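Local coordinates for protein serine proteinase inhibitor A (Sagittaria sagittifolia, PDB 3E8L) that probably inhibits trypsin and chymotrypsin simultaneously through two reactive sites, as a Kunitz-type inhibitor built on a beta-trefoil fold, at residues 140-145 with 179-184; 101-106 with 127-132. The protein carries 2 engineered substitutions. All coordinates share one frame; numbering follows the deposited sequence.

Interaction 1 of 2, residues 140-145 with 179-184; sequences GVYKLA and VQFQKF. Engineered in segment 179-184: Gln180 (natural residue Arg).
Two backbone hydrogen bonds join Tyr142 and Val179 as an antiparallel hydrogen-bonded pair. Tyr142 N donates to Val179 O at 2.8 Å, and Val179 N returns an equally short bond to Tyr142 O; both carbonyls receive their donors in plane. The same Val179 O also takes a CA-H...O contact from Val141 CA at 3.3 Å. Strands 142-145 and 179-183 run at 95° to each other, and a water donates to Gly140 O and accepts from Phe181 N. Gln180, an engineered residue, brings its CG to 2.9 Å from Gly140 O, its chain obliquely crossing that of Val141.

Tyr142, Leu144, Val179 and Phe181 make the apolar part. The side chains of Tyr142 and Phe181 cross at about a right angle, though their ring planes are inclined at only about 52°, with Tyr142 CD2 in plane at the Phe181 edge, 3.8 Å from Phe181 CE1. Leu144 CD2 touches both Val179 CG2, at 4.1 Å, and Phe181 CZ. Farther out, Val12 N is hydrogen-bonded to Tyr142 OH, Phe69 meets the Phe181 ring, and Ile32 touches Val179 and Phe181. The last strand, 179-183, pairs with strand 30-34 and is bridged once to strand 142-147, joining separate sheets of the Kunitz-type beta-trefoil.

Interaction 2 of 2, residues 101-106 with 127-132; sequences WSIGKS and NFSWFE
Polar contacts fasten Ser129 to the strand 101-103 at two points. Its backbone N donates to Trp101 O at 2.9 Å, nearly straight and directed at a carbonyl lone pair. Its side chain turns OG beside its own backbone N (chi1 -57°), where OG accepts the N-H of Ile103, also at 2.9 Å. Backbone and hydroxyl thus grip the groups before and after Ser102, whose CB lies 3.0 Å from Ser129 OG. Phe128 CA adds a CA-H...O contact to Trp101 O, so that carbonyl has two partners from 127-132.

In this beta-trefoil the segments come from different sheets, and strands 101-103 and 130-132 cross at 92°, with Ser129 just ahead of strand 130-132 at the crossing.

The aromatic contact is a T-shaped stack. The six-membered ring of Trp101 sends its edge toward the face of Phe131, planes at 82°, with CE3 above the centre of that face. Trp101 CB packs 3.4 Å from Phe131 CE2, and Ser102 CA sits in plane at the ring's edge. Phe87 meets both rings, and Ile117 of strand 113-119 touches both side chains. An alanine in place of Phe131 removes the ring that faces the Trp101 edge and would probably loosen the packing against Trp101 CB and Ser102 CA.

Ile103 lays CG1 alongside the hydroxyl that its own N-H binds, 3.4 Å from Ser129 OG.

The two interactions lie on opposite sides of the chain's centre, about 17 Å apart between their own centres, yet strands 130-135 and 142-147 are neighbours in one antiparallel sheet and connect them. Ala145 N is probably hydrogen-bonded to Glu132 O at 2.9 Å, while Leu144 CD1 packs on Trp101 CZ3, bringing the apolar side of interaction 1 against the aromatic side of interaction 2. Both are steep strand crossings, but the chemistry differs. Interaction 1 is buried, and its direct hydrogen bonds are purely main-chain. Interaction 2 is only partly buried; there a serine hydroxyl supplements the main-chain bond, and an aromatic stack replaces mixed aliphatic and aromatic packing.

Interaction 1 of 2, residues 140-145 with 179-184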
ATOM      1  N   GLY A 140      11.776 -19.534 -11.350  1.00 28.72           N
ATOM      2  CA  GLY A 140      11.984 -18.158 -11.818  1.00 28.03           C
ATOM      3  C   GLY A 140      10.882 -17.561 -12.684  1.00 27.86           C
ATOM      4  O   GLY A 140      11.074 -16.511 -13.288  1.00 27.86           O
ATOM      5  N   VAL A 141       9.732 -18.231 -12.749  1.00 27.67           N
ATOM      6  CA  VAL A 141       8.589 -17.782 -13.539  1.00 27.38           C
ATOM      7  C   VAL A 141       7.375 -17.804 -12.616  1.00 27.90           C
ATOM      8  O   VAL A 141       7.086 -18.832 -11.981  1.00 28.01           O
ATOM      9  CB  VAL A 141       8.334 -18.693 -14.785  1.00 27.32           C
ATOM     10  CG1 VAL A 141       7.187 -18.163 -15.603  1.00 27.18           C
ATOM     11  CG2 VAL A 141       9.552 -18.783 -15.668  1.00 26.08           C
ATOM     12  N   TYR A 142       6.663 -16.680 -12.529  1.00 27.98           N
ATOM     13  CA  TYR A 142       5.645 -16.533 -11.499  1.00 28.32           C
ATOM     14  C   TYR A 142       4.324 -15.985 -11.984  1.00 29.01           C
ATOM     15  O   TYR A 142       4.251 -15.337 -13.016  1.00 29.28           O
ATOM     16  CB  TYR A 142       6.172 -15.656 -10.351  1.00 27.69           C
ATOM     17  CG  TYR A 142       7.498 -16.137  -9.804  1.00 27.29           C
ATOM     18  CD1 TYR A 142       7.554 -17.136  -8.826  1.00 24.26           C
ATOM     19  CD2 TYR A 142       8.702 -15.604 -10.283  1.00 25.96           C
ATOM     20  CE1 TYR A 142       8.767 -17.588  -8.329  1.00 23.96           C
ATOM     21  CE2 TYR A 142       9.921 -16.053  -9.804  1.00 25.72           C
ATOM     22  CZ  TYR A 142       9.954 -17.050  -8.819  1.00 25.75           C
ATOM     23  OH  TYR A 142      11.176 -17.492  -8.335  1.00 23.79           O
ATOM     24  N   LYS A 143       3.284 -16.263 -11.209  1.00 30.01           N
ATOM     25  CA  LYS A 143       1.992 -15.632 -11.372  1.00 30.82           C
ATOM     26  C   LYS A 143       1.877 -14.577 -10.283  1.00 30.76           C
ATOM     27  O   LYS A 143       2.268 -14.836  -9.139  1.00 30.99           O
ATOM     28  CB  LYS A 143       0.872 -16.680 -11.240  1.00 31.35           C
ATOM     29  CG  LYS A 143       0.475 -17.318 -12.582  1.00 33.80           C
ATOM     30  CD  LYS A 143      -0.439 -18.531 -12.437  1.00 37.28           C
ATOM     31  CE  LYS A 143       0.320 -19.832 -12.588  1.00 39.86           C
ATOM     32  NZ  LYS A 143      -0.450 -20.871 -13.367  1.00 42.45           N
ATOM     33  N   LEU A 144       1.369 -13.393 -10.625  1.00 30.04           N
ATOM     34  CA  LEU A 144       1.098 -12.392  -9.605  1.00 29.47           C
ATOM     35  C   LEU A 144      -0.320 -12.544  -9.051  1.00 29.07           C
ATOM     36  O   LEU A 144      -1.234 -12.963  -9.760  1.00 29.07           O
ATOM     37  CB  LEU A 144       1.306 -10.973 -10.142  1.00 29.32           C
ATOM     38  CG  LEU A 144       2.666 -10.678 -10.778  1.00 30.82           C
ATOM     39  CD1 LEU A 144       2.677  -9.286 -11.443  1.00 29.20           C
ATOM     40  CD2 LEU A 144       3.831 -10.864  -9.779  1.00 30.31           C
ATOM     41  N   ALA A 145      -0.491 -12.190  -7.780  1.00 28.20           N
ATOM     42  CA  ALA A 145      -1.807 -12.128  -7.144  1.00 27.28           C
ATOM     43  C   ALA A 145      -1.938 -10.816  -6.383  1.00 26.86           C
ATOM     44  O   ALA A 145      -0.953 -10.242  -5.925  1.00 26.31           O
ATOM     45  CB  ALA A 145      -2.015 -13.309  -6.227  1.00 26.94           C
ATOM     46  N   VAL A 179       5.371 -14.052 -15.198  1.00 26.72           N
ATOM     47  CA  VAL A 179       6.452 -13.086 -15.266  1.00 26.32           C
ATOM     48  C   VAL A 179       7.778 -13.606 -14.759  1.00 26.61           C
ATOM     49  O   VAL A 179       7.854 -14.624 -14.082  1.00 26.78           O
ATOM     50  CB  VAL A 179       6.121 -11.804 -14.489  1.00 26.18           C
ATOM     51  CG1 VAL A 179       4.851 -11.177 -15.008  1.00 25.95           C
ATOM     52  CG2 VAL A 179       6.011 -12.098 -13.011  1.00 25.54           C
ATOM     53  N   GLN A 180       8.828 -12.877 -15.106  1.00 26.39           N
ATOM     54  CA  GLN A 180      10.125 -13.012 -14.478  1.00 26.44           C
ATOM     55  C   GLN A 180      10.525 -11.654 -13.922  1.00 26.26           C
ATOM     56  O   GLN A 180      10.115 -10.616 -14.427  1.00 25.60           O
ATOM     57  CB  GLN A 180      11.186 -13.485 -15.474  1.00 26.38           C
ATOM     58  CG  GLN A 180      11.157 -14.969 -15.782  1.00 27.73           C
ATOM     59  CD  GLN A 180      12.418 -15.446 -16.477  1.00 28.53           C
ATOM     60  OE1 GLN A 180      13.206 -16.199 -15.910  1.00 27.90           O
ATOM     61  NE2 GLN A 180      12.605 -15.020 -17.716  1.00 27.56           N
ATOM     62  N   PHE A 181      11.330 -11.673 -12.874  1.00 26.22           N
ATOM     63  CA  PHE A 181      11.949 -10.472 -12.340  1.00 26.36           C
ATOM     64  C   PHE A 181      13.366 -10.406 -12.877  1.00 27.33           C
ATOM     65  O   PHE A 181      14.074 -11.403 -12.881  1.00 27.41           O
ATOM     66  CB  PHE A 181      11.922 -10.474 -10.820  1.00 25.53           C
ATOM     67  CG  PHE A 181      10.545 -10.542 -10.248  1.00 23.37           C
ATOM     68  CD1 PHE A 181       9.924 -11.766 -10.041  1.00 20.35           C
ATOM     69  CD2 PHE A 181       9.870  -9.383  -9.902  1.00 22.75           C
ATOM     70  CE1 PHE A 181       8.662 -11.837  -9.505  1.00 20.80           C
ATOM     71  CE2 PHE A 181       8.598  -9.436  -9.351  1.00 21.75           C
ATOM     72  CZ  PHE A 181       7.986 -10.667  -9.160  1.00 21.29           C
ATOM     73  N   GLN A 182      13.748  -9.229 -13.363  1.00 28.94           N
ATOM     74  CA  GLN A 182      15.013  -9.012 -14.070  1.00 30.17           C
ATOM     75  C   GLN A 182      15.695  -7.846 -13.382  1.00 30.53           C
ATOM     76  O   GLN A 182      15.053  -6.817 -13.167  1.00 30.87           O
ATOM     77  CB  GLN A 182      14.704  -8.608 -15.502  1.00 30.28           C
ATOM     78  CG  GLN A 182      15.879  -8.646 -16.477  1.00 33.34           C
ATOM     79  CD  GLN A 182      15.887  -9.931 -17.286  1.00 37.55           C
ATOM     80  OE1 GLN A 182      14.822 -10.422 -17.701  1.00 39.08           O
ATOM     81  NE2 GLN A 182      17.080 -10.508 -17.489  1.00 37.52           N
ATOM     82  N   LYS A 183      16.970  -7.970 -13.029  1.00 30.98           N
ATOM     83  CA  LYS A 183      17.590  -6.854 -12.318  1.00 32.01           C
ATOM     84  C   LYS A 183      17.751  -5.617 -13.204  1.00 33.25           C
ATOM     85  O   LYS A 183      17.805  -5.732 -14.429  1.00 32.98           O
ATOM     86  CB  LYS A 183      18.874  -7.207 -11.545  1.00 31.49           C
ATOM     87  CG  LYS A 183      19.561  -8.520 -11.834  1.00 30.58           C
ATOM     88  CD  LYS A 183      20.668  -8.718 -10.781  1.00 29.80           C
ATOM     89  CE  LYS A 183      21.461 -10.011 -10.938  1.00 27.14           C
ATOM     90  NZ  LYS A 183      20.652 -11.241 -10.731  1.00 24.54           N
ATOM     91  N   PHE A 184      17.803  -4.447 -12.585  1.00 34.94           N
ATOM     92  CA  PHE A 184      17.875  -3.201 -13.325  1.00 36.62           C
ATOM     93  C   PHE A 184      19.156  -2.437 -13.037  1.00 37.71           C
ATOM     94  O   PHE A 184      19.659  -2.451 -11.921  1.00 38.30           O
ATOM     95  CB  PHE A 184      16.665  -2.330 -13.001  1.00 36.87           C
ATOM     96  CG  PHE A 184      16.659  -1.013 -13.713  1.00 37.45           C
ATOM     97  CD1 PHE A 184      16.070  -0.888 -14.952  1.00 37.45           C
ATOM     98  CD2 PHE A 184      17.239   0.100 -13.139  1.00 38.16           C
ATOM     99  CE1 PHE A 184      16.059   0.317 -15.602  1.00 38.31           C
ATOM    100  CE2 PHE A 184      17.233   1.305 -13.788  1.00 38.82           C
ATOM    101  CZ  PHE A 184      16.641   1.413 -15.021  1.00 39.28           C
TER
HETATM  102  O   HOH W   1      12.334 -14.385 -11.884  0.80 35.00           O

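Interaction 2 of 2, residues 101-106 with 127-132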
ATOM      1  N   TRP A 101       1.588   0.251  -6.816  1.00 27.11           N
ATOM      2  CA  TRP A 101       0.563  -0.429  -7.584  1.00 27.37           C
ATOM      3  C   TRP A 101      -0.679  -0.584  -6.754  1.00 28.00           C
ATOM      4  O   TRP A 101      -0.591  -0.696  -5.530  1.00 28.15           O
ATOM      5  CB  TRP A 101       1.023  -1.839  -7.951  1.00 26.68           C
ATOM      6  CG  TRP A 101       2.064  -1.933  -8.982  1.00 26.02           C
ATOM      7  CD1 TRP A 101       2.960  -0.966  -9.348  1.00 26.98           C
ATOM      8  CD2 TRP A 101       2.371  -3.089  -9.776  1.00 25.33           C
ATOM      9  NE1 TRP A 101       3.787  -1.444 -10.349  1.00 27.05           N
ATOM     10  CE2 TRP A 101       3.447  -2.748 -10.617  1.00 25.22           C
ATOM     11  CE3 TRP A 101       1.828  -4.368  -9.871  1.00 24.75           C
ATOM     12  CZ2 TRP A 101       3.985  -3.642 -11.530  1.00 24.33           C
ATOM     13  CZ3 TRP A 101       2.374  -5.254 -10.771  1.00 24.25           C
ATOM     14  CH2 TRP A 101       3.432  -4.888 -11.591  1.00 24.08           C
ATOM     15  N   SER A 102      -1.846  -0.626  -7.403  1.00 29.04           N
ATOM     16  CA  SER A 102      -3.029  -1.154  -6.705  1.00 29.78           C
ATOM     17  C   SER A 102      -4.154  -1.702  -7.569  1.00 30.19           C
ATOM     18  O   SER A 102      -4.180  -1.492  -8.781  1.00 31.27           O
ATOM     19  CB  SER A 102      -3.563  -0.164  -5.655  1.00 29.65           C
ATOM     20  OG  SER A 102      -3.963   1.023  -6.242  1.00 29.53           O
ATOM     21  N   ILE A 103      -5.056  -2.440  -6.927  1.00 30.21           N
ATOM     22  CA  ILE A 103      -6.236  -2.960  -7.566  1.00 30.33           C
ATOM     23  C   ILE A 103      -7.185  -1.810  -7.828  1.00 30.47           C
ATOM     24  O   ILE A 103      -7.616  -1.113  -6.922  1.00 30.78           O
ATOM     25  CB  ILE A 103      -6.949  -3.981  -6.691  1.00 30.22           C
ATOM     26  CG1 ILE A 103      -5.952  -4.993  -6.150  1.00 30.42           C
ATOM     27  CG2 ILE A 103      -8.026  -4.695  -7.502  1.00 30.67           C
ATOM     28  CD1 ILE A 103      -6.470  -5.757  -4.990  1.00 31.13           C
ATOM     29  N   GLY A 104      -7.511  -1.610  -9.080  1.00 30.94           N
ATOM     30  CA  GLY A 104      -8.371  -0.509  -9.433  1.00 31.78           C
ATOM     31  C   GLY A 104      -9.825  -0.911  -9.483  1.00 32.04           C
ATOM     32  O   GLY A 104     -10.158  -2.090  -9.671  1.00 32.27           O
ATOM     33  N   LYS A 105     -10.674   0.096  -9.302  0.50 32.14           N
ATOM     34  CA  LYS A 105     -12.111   0.030  -9.526  0.50 32.14           C
ATOM     35  C   LYS A 105     -12.346  -0.588 -10.908  0.50 31.96           C
ATOM     36  O   LYS A 105     -11.626  -0.270 -11.858  0.50 31.73           O
ATOM     37  CB  LYS A 105     -12.641   1.468  -9.480  0.50 32.10           C
ATOM     38  CG  LYS A 105     -14.091   1.677  -9.836  0.50 32.44           C
ATOM     39  CD  LYS A 105     -14.508   3.105  -9.460  0.50 32.84           C
ATOM     40  CE  LYS A 105     -16.014   3.240  -9.369  0.50 32.87           C
ATOM     41  NZ  LYS A 105     -16.379   4.443  -8.574  0.50 33.43           N
ATOM     42  N   SER A 106     -13.317  -1.487 -11.031  1.00 31.58           N
ATOM     43  CA  SER A 106     -13.610  -2.003 -12.356  1.00 31.55           C
ATOM     44  C   SER A 106     -14.178  -0.931 -13.301  1.00 30.56           C
ATOM     45  O   SER A 106     -14.863  -0.009 -12.876  1.00 30.17           O
ATOM     46  CB  SER A 106     -14.514  -3.246 -12.301  1.00 32.00           C
ATOM     47  OG  SER A 106     -15.808  -2.885 -11.906  1.00 33.16           O
ATOM     48  N   ASN A 127      -2.746   5.022  -0.915  1.00 31.47           N
ATOM     49  CA  ASN A 127      -3.344   3.858  -1.590  1.00 31.11           C
ATOM     50  C   ASN A 127      -2.295   2.922  -2.161  1.00 31.07           C
ATOM     51  O   ASN A 127      -1.341   3.356  -2.816  1.00 31.42           O
ATOM     52  CB  ASN A 127      -4.279   4.282  -2.731  1.00 30.78           C
ATOM     53  CG  ASN A 127      -5.515   5.003  -2.240  1.00 30.70           C
ATOM     54  OD1 ASN A 127      -5.929   4.842  -1.095  1.00 30.90           O
ATOM     55  ND2 ASN A 127      -6.102   5.817  -3.102  1.00 29.48           N
ATOM     56  N   PHE A 128      -2.451   1.638  -1.884  1.00 30.36           N
ATOM     57  CA  PHE A 128      -1.662   0.646  -2.574  1.00 30.62           C
ATOM     58  C   PHE A 128      -2.248  -0.697  -2.248  1.00 30.48           C
ATOM     59  O   PHE A 128      -2.926  -0.856  -1.244  1.00 30.07           O
ATOM     60  CB  PHE A 128      -0.182   0.705  -2.194  1.00 29.90           C
ATOM     61  CG  PHE A 128       0.081   0.457  -0.756  1.00 31.03           C
ATOM     62  CD1 PHE A 128      -0.046   1.480   0.183  1.00 31.00           C
ATOM     63  CD2 PHE A 128       0.485  -0.792  -0.317  1.00 31.84           C
ATOM     64  CE1 PHE A 128       0.199   1.246   1.539  1.00 29.21           C
ATOM     65  CE2 PHE A 128       0.742  -1.012   1.044  1.00 30.84           C
ATOM     66  CZ  PHE A 128       0.591   0.001   1.958  1.00 28.92           C
ATOM     67  N   SER A 129      -2.000  -1.655  -3.124  1.00 30.31           N
ATOM     68  CA  SER A 129      -2.389  -3.009  -2.841  1.00 30.03           C
ATOM     69  C   SER A 129      -1.142  -3.838  -2.564  1.00 30.20           C
ATOM     70  O   SER A 129      -0.012  -3.344  -2.630  1.00 29.99           O
ATOM     71  CB  SER A 129      -3.233  -3.546  -3.988  1.00 30.04           C
ATOM     72  OG  SER A 129      -4.357  -2.691  -4.156  1.00 27.58           O
ATOM     73  N   TRP A 130      -1.368  -5.091  -2.215  1.00 30.47           N
ATOM     74  CA  TRP A 130      -0.319  -5.965  -1.764  1.00 30.40           C
ATOM     75  C   TRP A 130      -0.231  -7.084  -2.778  1.00 30.96           C
ATOM     76  O   TRP A 130      -1.202  -7.802  -3.005  1.00 31.46           O
ATOM     77  CB  TRP A 130      -0.684  -6.516  -0.388  1.00 30.19           C
ATOM     78  CG  TRP A 130      -0.638  -5.503   0.742  1.00 29.53           C
ATOM     79  CD1 TRP A 130      -1.705  -4.872   1.344  1.00 28.89           C
ATOM     80  CD2 TRP A 130       0.542  -5.017   1.410  1.00 29.27           C
ATOM     81  NE1 TRP A 130      -1.255  -4.032   2.354  1.00 27.18           N
ATOM     82  CE2 TRP A 130       0.113  -4.099   2.409  1.00 27.63           C
ATOM     83  CE3 TRP A 130       1.917  -5.269   1.260  1.00 27.78           C
ATOM     84  CZ2 TRP A 130       1.011  -3.441   3.249  1.00 29.47           C
ATOM     85  CZ3 TRP A 130       2.805  -4.620   2.103  1.00 29.28           C
ATOM     86  CH2 TRP A 130       2.352  -3.712   3.085  1.00 28.05           C
ATOM     87  N   PHE A 131       0.930  -7.231  -3.405  1.00 31.15           N
ATOM     88  CA  PHE A 131       1.085  -8.229  -4.442  1.00 30.81           C
ATOM     89  C   PHE A 131       1.971  -9.390  -4.025  1.00 30.88           C
ATOM     90  O   PHE A 131       2.926  -9.239  -3.257  1.00 30.93           O
ATOM     91  CB  PHE A 131       1.530  -7.572  -5.741  1.00 30.75           C
ATOM     92  CG  PHE A 131       0.554  -6.553  -6.232  1.00 31.60           C
ATOM     93  CD1 PHE A 131      -0.341  -6.863  -7.253  1.00 32.82           C
ATOM     94  CD2 PHE A 131       0.499  -5.289  -5.653  1.00 30.02           C
ATOM     95  CE1 PHE A 131      -1.268  -5.917  -7.709  1.00 30.81           C
ATOM     96  CE2 PHE A 131      -0.420  -4.347  -6.102  1.00 30.47           C
ATOM     97  CZ  PHE A 131      -1.304  -4.670  -7.125  1.00 30.22           C
ATOM     98  N   GLU A 132       1.621 -10.551  -4.558  1.00 30.55           N
ATOM     99  CA  GLU A 132       2.118 -11.826  -4.117  1.00 30.30           C
ATOM    100  C   GLU A 132       2.708 -12.480  -5.351  1.00 30.39           C
ATOM    101  O   GLU A 132       2.071 -12.473  -6.406  1.00 30.45           O
ATOM    102  CB  GLU A 132       0.913 -12.629  -3.614  1.00 30.27           C
ATOM    103  CG  GLU A 132       1.196 -13.986  -2.996  1.00 30.40           C
ATOM    104  CD  GLU A 132      -0.056 -14.637  -2.427  1.00 30.66           C
ATOM    105  OE1 GLU A 132      -0.890 -13.925  -1.838  1.00 31.45           O
ATOM    106  OE2 GLU A 132      -0.213 -15.865  -2.555  1.00 32.24           O
TER